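Side-chain contact in protease (Actinomadura keratinilytica, PDB 8C4X), which is probably a secreted subtilisin-like serine endopeptidase of the S8 family, present here as its I9 inhibitor-type propeptide domain: residues Thr40-Gly45 with Gly50-Leu55. Sequence-based numbering, arbitrary orientation.
Sequences TQHRFG and GFSAKL. Unlike the reference sequence in segment 40-45: H42 (reference Tyr).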
# COMPACT_ATOMS: atom_id res chain seq x y z
N THR B 40 -0.78 -10.09 0.89
CA THR B 40 -1.09 -9.05 1.86
C THR B 40 -0.83 -9.54 3.28
O THR B 40 -0.85 -10.74 3.57
CB THR B 40 -2.56 -8.61 1.75
OG1 THR B 40 -3.41 -9.75 1.93
CG2 THR B 40 -2.82 -7.96 0.39
N GLN B 41 -0.55 -8.58 4.16
CA GLN B 41 -0.56 -8.80 5.60
C GLN B 41 -1.93 -8.55 6.20
O GLN B 41 -2.37 -9.31 7.07
CB GLN B 41 0.48 -7.91 6.27
CG GLN B 41 1.90 -8.29 5.89
CD GLN B 41 2.93 -7.26 6.31
OE1 GLN B 41 2.67 -6.05 6.29
NE2 GLN B 41 4.12 -7.73 6.68
N HIS B 42 -2.61 -7.49 5.76
CA HIS B 42 -3.98 -7.18 6.17
C HIS B 42 -4.72 -6.60 4.98
O HIS B 42 -4.12 -5.95 4.12
CB HIS B 42 -4.05 -6.14 7.30
CG HIS B 42 -3.41 -6.59 8.57
ND1 HIS B 42 -3.98 -7.53 9.40
CD2 HIS B 42 -2.25 -6.21 9.17
CE1 HIS B 42 -3.20 -7.72 10.45
NE2 HIS B 42 -2.15 -6.92 10.34
N ARG B 43 -6.03 -6.79 4.95
CA ARG B 43 -6.89 -6.15 3.96
C ARG B 43 -7.99 -5.39 4.68
O ARG B 43 -8.53 -5.86 5.68
CB ARG B 43 -7.49 -7.19 3.02
CG ARG B 43 -6.42 -7.95 2.24
CD ARG B 43 -7.04 -9.00 1.31
NE ARG B 43 -6.00 -9.83 0.73
CZ ARG B 43 -6.14 -10.60 -0.34
NH1 ARG B 43 -7.29 -10.67 -1.00
NH2 ARG B 43 -5.11 -11.32 -0.76
N PHE B 44 -8.33 -4.22 4.14
CA PHE B 44 -9.30 -3.32 4.74
C PHE B 44 -10.40 -3.03 3.74
O PHE B 44 -10.13 -2.77 2.56
CB PHE B 44 -8.65 -1.99 5.17
CG PHE B 44 -7.28 -2.14 5.78
CD1 PHE B 44 -7.09 -2.93 6.90
CD2 PHE B 44 -6.17 -1.50 5.21
CE1 PHE B 44 -5.83 -3.09 7.46
CE2 PHE B 44 -4.91 -1.64 5.77
CZ PHE B 44 -4.73 -2.44 6.90
N GLY B 45 -11.64 -3.04 4.22
CA GLY B 45 -12.78 -2.67 3.40
C GLY B 45 -13.73 -1.69 4.04
O GLY B 45 -14.55 -1.08 3.35
N GLY B 50 -8.32 -0.70 1.10
CA GLY B 50 -6.88 -0.82 0.97
C GLY B 50 -6.36 -2.08 1.62
O GLY B 50 -7.11 -2.99 1.97
N PHE B 51 -5.04 -2.11 1.78
CA PHE B 51 -4.37 -3.28 2.31
C PHE B 51 -2.99 -2.86 2.78
O PHE B 51 -2.52 -1.76 2.47
CB PHE B 51 -4.28 -4.41 1.27
CG PHE B 51 -3.48 -4.04 0.04
CD1 PHE B 51 -4.09 -3.43 -1.05
CD2 PHE B 51 -2.12 -4.31 -0.02
CE1 PHE B 51 -3.36 -3.09 -2.19
CE2 PHE B 51 -1.37 -3.97 -1.16
CZ PHE B 51 -2.00 -3.37 -2.25
N SER B 52 -2.35 -3.74 3.52
CA SER B 52 -0.95 -3.56 3.88
C SER B 52 -0.17 -4.78 3.42
O SER B 52 -0.72 -5.89 3.35
CB SER B 52 -0.77 -3.33 5.40
OG SER B 52 -1.24 -4.43 6.16
N ALA B 53 1.10 -4.57 3.09
CA ALA B 53 1.89 -5.66 2.56
C ALA B 53 3.36 -5.28 2.56
O ALA B 53 3.72 -4.09 2.53
CB ALA B 53 1.45 -6.04 1.14
N LYS B 54 4.20 -6.30 2.59
CA LYS B 54 5.59 -6.14 2.22
C LYS B 54 5.68 -6.07 0.70
O LYS B 54 5.02 -6.85 0.01
CB LYS B 54 6.43 -7.30 2.75
CG LYS B 54 6.62 -7.26 4.26
CD LYS B 54 7.89 -7.96 4.68
CE LYS B 54 8.05 -7.94 6.20
NZ LYS B 54 8.28 -6.55 6.73
N LEU B 55 6.44 -5.12 0.19
CA LEU B 55 6.64 -4.96 -1.25
C LEU B 55 8.12 -4.79 -1.53
O LEU B 55 8.78 -3.96 -0.90
CB LEU B 55 5.86 -3.75 -1.78
CG LEU B 55 4.35 -3.75 -1.57
CD1 LEU B 55 3.77 -2.43 -2.05
CD2 LEU B 55 3.70 -4.93 -2.28
O HOH W 1 0.72 -5.04 7.85
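S52 O takes two backbone N-H groups: Q41 N at 2.8 Å and, more weakly, H42 N at 3.5 Å. Beyond Q41 and H42, which share S52 as partner, the antiparallel ladder runs regularly, with S52 N giving to H42 O and F44 paired both ways with G50. S52 OG, set between its own backbone N and carbonyl carbon (chi1 61°), lies in the plane of the H42 ring at its edge, 3.6 Å from H42 CD2. A water joins S52 OG to Q41 OE1, 2.7 Å from each, while Q41 NE2 passes K54 CG at 3.5 Å and bonds to Q18. On the face carrying H42 and S52, the F44 ring lies obliquely against the G50-F51 peptide, F44 CD2 lying 3.6 Å from G50 C; an alanine here would probably leave that peptide without the ring beside it. On the side packed against V33 of helix 29-36, T40 CG2 meets the F51 ring at CD2 (3.7 Å), the two side chains crossing at about a right angle. T40 OG1 receives R43 NE almost straight (177°), in the guanidinium plane, and R43 NH1 reaches D30 in a salt bridge. Q41 and H42 opposite S52 make a classic beta bulge, in the hairpin that edges the propeptide's sheet.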